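PDB 1A4E: catalase A from Saccharomyces cerevisiae, which breaks down hydrogen peroxide to water and oxygen with a heme cofactor, probably shielding the cell from peroxide made by peroxisomal oxidases. Local coordinates for residues Lys226-Ile230 with Glu231-Lys235; Gln246-Phe249 with Glu250-Asn254. All blocks are in the same frame, centred on the assembly; numbering follows the deposited sequence.

Interaction 1 (Lys226-Ile230 with Glu231-Lys235); sequences KNLTI and EEATK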
loop_
_atom_site.group_PDB
_atom_site.type_symbol
_atom_site.label_atom_id
_atom_site.label_comp_id
_atom_site.label_asym_id
_atom_site.label_seq_id
_atom_site.Cartn_x
_atom_site.Cartn_y
_atom_site.Cartn_z
ATOM N N LYS B 226 -25.326 9.127 32.532
ATOM C CA LYS B 226 -26.247 8.014 32.612
ATOM C C LYS B 226 -25.432 6.810 32.170
ATOM O O LYS B 226 -24.708 6.849 31.175
ATOM C CB LYS B 226 -27.434 8.267 31.685
ATOM C CG LYS B 226 -28.556 7.255 31.851
ATOM C CD LYS B 226 -29.584 7.456 30.749
ATOM C CE LYS B 226 -30.291 6.126 30.477
ATOM N NZ LYS B 226 -30.890 6.123 29.149
ATOM N N ASN B 227 -25.520 5.752 32.982
ATOM C CA ASN B 227 -24.762 4.526 32.797
ATOM C C ASN B 227 -25.637 3.280 32.820
ATOM O O ASN B 227 -26.803 3.273 33.224
ATOM C CB ASN B 227 -23.717 4.347 33.896
ATOM C CG ASN B 227 -22.714 5.472 34.023
ATOM O OD1 ASN B 227 -22.098 5.902 33.050
ATOM N ND2 ASN B 227 -22.515 5.960 35.242
ATOM N N LEU B 228 -25.006 2.209 32.347
ATOM C CA LEU B 228 -25.586 0.888 32.365
ATOM C C LEU B 228 -24.839 0.053 33.400
ATOM O O LEU B 228 -23.706 0.358 33.801
ATOM C CB LEU B 228 -25.444 0.207 31.004
ATOM C CG LEU B 228 -26.067 0.836 29.766
ATOM C CD1 LEU B 228 -25.689 0.004 28.556
ATOM C CD2 LEU B 228 -27.576 0.931 29.917
ATOM N N THR B 229 -25.525 -0.996 33.873
ATOM C CA THR B 229 -24.868 -1.992 34.711
ATOM C C THR B 229 -24.267 -2.999 33.740
ATOM O O THR B 229 -24.700 -3.073 32.584
ATOM C CB THR B 229 -25.872 -2.693 35.665
ATOM O OG1 THR B 229 -26.891 -3.311 34.892
ATOM C CG2 THR B 229 -26.476 -1.702 36.646
ATOM N N ILE B 230 -23.283 -3.800 34.152
ATOM C CA ILE B 230 -22.644 -4.720 33.226
ATOM C C ILE B 230 -23.593 -5.795 32.700
ATOM O O ILE B 230 -23.380 -6.299 31.601
ATOM C CB ILE B 230 -21.378 -5.316 33.939
ATOM C CG1 ILE B 230 -20.577 -6.160 32.946
ATOM C CG2 ILE B 230 -21.775 -6.141 35.154
ATOM C CD1 ILE B 230 -20.081 -5.420 31.677
ATOM N N GLU B 231 -24.680 -6.096 33.425
ATOM C CA GLU B 231 -25.678 -7.064 32.980
ATOM C C GLU B 231 -26.506 -6.498 31.833
ATOM O O GLU B 231 -26.776 -7.200 30.855
ATOM C CB GLU B 231 -26.660 -7.447 34.090
ATOM C CG GLU B 231 -26.058 -8.103 35.330
ATOM C CD GLU B 231 -25.631 -7.177 36.470
ATOM O OE1 GLU B 231 -25.697 -5.948 36.351
ATOM O OE2 GLU B 231 -25.232 -7.710 37.507
ATOM N N GLU B 232 -26.899 -5.219 31.950
ATOM C CA GLU B 232 -27.647 -4.541 30.899
ATOM C C GLU B 232 -26.792 -4.383 29.653
ATOM O O GLU B 232 -27.276 -4.600 28.545
ATOM C CB GLU B 232 -28.074 -3.150 31.308
ATOM C CG GLU B 232 -29.077 -3.026 32.430
ATOM C CD GLU B 232 -29.276 -1.566 32.807
ATOM O OE1 GLU B 232 -29.975 -0.862 32.078
ATOM O OE2 GLU B 232 -28.726 -1.132 33.820
ATOM N N ALA B 233 -25.510 -4.034 29.858
ATOM C CA ALA B 233 -24.552 -3.839 28.782
ATOM C C ALA B 233 -24.273 -5.110 27.992
ATOM O O ALA B 233 -24.216 -5.075 26.765
ATOM C CB ALA B 233 -23.238 -3.323 29.354
ATOM N N THR B 234 -24.139 -6.243 28.691
ATOM C CA THR B 234 -23.910 -7.542 28.067
ATOM C C THR B 234 -25.156 -7.987 27.297
ATOM O O THR B 234 -25.012 -8.548 26.209
ATOM C CB THR B 234 -23.530 -8.559 29.177
ATOM O OG1 THR B 234 -22.291 -8.095 29.692
ATOM C CG2 THR B 234 -23.362 -9.990 28.709
ATOM N N LYS B 235 -26.379 -7.734 27.804
ATOM C CA LYS B 235 -27.611 -8.081 27.097
ATOM C C LYS B 235 -27.808 -7.276 25.823
ATOM O O LYS B 235 -28.195 -7.834 24.793
ATOM C CB LYS B 235 -28.826 -7.861 27.984
ATOM C CG LYS B 235 -28.988 -9.001 28.959
ATOM C CD LYS B 235 -30.054 -8.654 29.986
ATOM C CE LYS B 235 -30.328 -9.840 30.907
ATOM N NZ LYS B 235 -31.249 -9.449 31.959
#
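Thr229, the N-cap of helix 230-239, and Glu232, three residues on, show how a helix start can be secured from within. Glu232 OE2 accepts two bonds from this one threonine. The hydroxyl OG1 donates at 3.0 Å to the anti lone pair of OE2, while the backbone N of Thr229 approaches the same oxygen from above the carboxylate plane, 3.2 Å away. This is the carboxylate half of a capping box. The reach depends on Glu232 being extended beyond CG, with CG beside its own backbone N (chi1 -66°). Glu231, bent at chi2, brings OE1 to 3.2 Å from Thr229 OG1.

At the next residue, Thr234 OG1 donates to Ile230 O at 2.8 Å, and Thr234 N reaches that oxygen from the opposite face. Leu228 CD1 rests 4.2 Å from Ala233 CB, a hydrophobic staple between the residue before the cap and the first full turn.

Beyond this shell, Leu228 is bonded through its backbone to Thr188, and Ile230 packs on Tyr451 and Ile455 of helix 445-457. The helix dipole would probably favour an ionised Glu232, although a second carboxylate near the cap would probably offset part of that gain.

Interaction 2 (Gln246-Phe249 with Glu250-Asn254); sequences QDLF and EAIQN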
loop_
_atom_site.group_PDB
_atom_site.type_symbol
_atom_site.label_atom_id
_atom_site.label_comp_id
_atom_site.label_asym_id
_atom_site.label_seq_id
_atom_site.Cartn_x
_atom_site.Cartn_y
_atom_site.Cartn_z
ATOM N N GLN B 246 -26.989 3.831 16.878
ATOM C CA GLN B 246 -28.397 4.044 16.627
ATOM C C GLN B 246 -28.943 5.187 17.477
ATOM O O GLN B 246 -29.733 5.997 16.995
ATOM C CB GLN B 246 -29.134 2.771 16.937
ATOM C CG GLN B 246 -30.589 2.882 16.572
ATOM C CD GLN B 246 -31.352 1.585 16.686
ATOM O OE1 GLN B 246 -32.573 1.595 16.563
ATOM N NE2 GLN B 246 -30.723 0.429 16.889
ATOM N N ASP B 247 -28.513 5.261 18.746
ATOM C CA ASP B 247 -28.941 6.310 19.647
ATOM C C ASP B 247 -28.526 7.698 19.156
ATOM O O ASP B 247 -29.346 8.619 19.133
ATOM C CB ASP B 247 -28.356 6.034 21.033
ATOM C CG ASP B 247 -28.658 7.151 22.023
ATOM O OD1 ASP B 247 -29.755 7.196 22.578
ATOM O OD2 ASP B 247 -27.799 8.003 22.211
ATOM N N LEU B 248 -27.250 7.844 18.766
ATOM C CA LEU B 248 -26.734 9.108 18.286
ATOM C C LEU B 248 -27.401 9.523 16.988
ATOM O O LEU B 248 -27.825 10.678 16.867
ATOM C CB LEU B 248 -25.227 9.001 18.083
ATOM C CG LEU B 248 -24.477 10.253 17.624
ATOM C CD1 LEU B 248 -24.645 11.397 18.619
ATOM C CD2 LEU B 248 -23.015 9.901 17.479
ATOM N N PHE B 249 -27.540 8.571 16.050
ATOM C CA PHE B 249 -28.146 8.851 14.750
ATOM C C PHE B 249 -29.587 9.316 14.895
ATOM O O PHE B 249 -29.956 10.344 14.336
ATOM C CB PHE B 249 -28.135 7.604 13.845
ATOM C CG PHE B 249 -28.491 7.964 12.406
ATOM C CD1 PHE B 249 -27.477 8.398 11.545
ATOM C CD2 PHE B 249 -29.821 7.915 11.963
ATOM C CE1 PHE B 249 -27.794 8.792 10.244
ATOM C CE2 PHE B 249 -30.127 8.312 10.663
ATOM C CZ PHE B 249 -29.115 8.752 9.806
ATOM N N GLU B 250 -30.406 8.565 15.642
ATOM C CA GLU B 250 -31.798 8.924 15.841
ATOM C C GLU B 250 -32.006 10.188 16.654
ATOM O O GLU B 250 -32.934 10.932 16.350
ATOM C CB GLU B 250 -32.535 7.783 16.512
ATOM C CG GLU B 250 -32.782 6.660 15.517
ATOM C CD GLU B 250 -33.398 5.392 16.091
ATOM O OE1 GLU B 250 -33.615 5.307 17.303
ATOM O OE2 GLU B 250 -33.645 4.469 15.316
ATOM N N ALA B 251 -31.161 10.483 17.655
ATOM C CA ALA B 251 -31.300 11.708 18.427
ATOM C C ALA B 251 -31.175 12.935 17.532
ATOM O O ALA B 251 -32.033 13.816 17.559
ATOM C CB ALA B 251 -30.224 11.769 19.498
ATOM N N ILE B 252 -30.154 12.946 16.663
ATOM C CA ILE B 252 -29.938 14.042 15.724
ATOM C C ILE B 252 -31.013 14.065 14.635
ATOM O O ILE B 252 -31.486 15.130 14.237
ATOM C CB ILE B 252 -28.505 13.885 15.137
ATOM C CG1 ILE B 252 -27.489 14.120 16.250
ATOM C CG2 ILE B 252 -28.255 14.891 14.014
ATOM C CD1 ILE B 252 -26.033 13.800 15.889
ATOM N N GLN B 253 -31.437 12.890 14.174
ATOM C CA GLN B 253 -32.492 12.775 13.176
ATOM C C GLN B 253 -33.821 13.331 13.681
ATOM O O GLN B 253 -34.537 14.002 12.943
ATOM C CB GLN B 253 -32.644 11.310 12.805
ATOM C CG GLN B 253 -33.661 11.013 11.721
ATOM C CD GLN B 253 -33.760 9.526 11.457
ATOM O OE1 GLN B 253 -34.192 8.737 12.302
ATOM N NE2 GLN B 253 -33.335 9.125 10.262
ATOM N N ASN B 254 -34.132 13.104 14.961
ATOM C CA ASN B 254 -35.368 13.579 15.557
ATOM C C ASN B 254 -35.266 14.974 16.148
ATOM O O ASN B 254 -36.210 15.451 16.781
ATOM C CB ASN B 254 -35.812 12.582 16.625
ATOM C CG ASN B 254 -36.265 11.269 15.995
ATOM O OD1 ASN B 254 -37.049 11.258 15.043
ATOM N ND2 ASN B 254 -35.781 10.126 16.480
#
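Phe249 O, gripped by the backbone N of Gln253 at 2.9 Å and also by the side-chain amide of Asn304, is a helix carbonyl with a second donor. Phe249 and Gln253 meet again through their side chains. Gln253 NE2 comes to the edge of the Phe249 ring, near its plane and 3.3 Å from CE2, with the amide turned 83° from the ring. Gln253 CG starts opposite its backbone N (chi1 -177°) and the chain runs on extended, which carries the amide out to the ring edge.

A turn earlier, Gln246 and Glu250 run side by side and point the same way, the flat ends almost perpendicular. Gln246 CG, a methylene carbon, lies 3.7 Å from the carboxylate oxygen OE2 of Glu250. The backbone joins the same pair, Glu250 N donating to Gln246 O at 3.0 Å.

The pairs Gln246-Glu250, Leu248-Ile252 and Phe249-Gln253 follow the i to i+4 spacing of an alpha-helix, here the last turns of helix 243-253, which sits in the connection between strands 212-221 and 259-267 of the antiparallel catalase sheet. Different faces of it have different neighbours. Leu248 CD1 and Ile252 CD1, also side by side, meet at 3.9 Å on a buried side. Asp247 makes a salt bridge to Arg193, whose side chain Ala251 also touches. Phe249 packs on Thr155 of the second subunit and Gln246 on Leu157 of that subunit.

In the fold
Leaving strand 212-221, the chain reaches interaction 1, where the loop turns into helix 230-239, and then, after a short connection, interaction 2 near the end of helix 243-253, before strand 259-267 resumes the sheet. The two contacts stand in series: neither nests in the other nor crosses it, and each closes only a local turn. The centres of interactions 1 and 2 are about 20 Å apart, and the nearest atoms of interactions 1 and 2 are about 7 Å apart. Interaction 1 looks towards helix 445-457, interaction 2 towards the loops around Arg193 and Asn304. Both helices also meet the second subunit, so this two-helix excursion between neighbouring strands contributes to the tetramer.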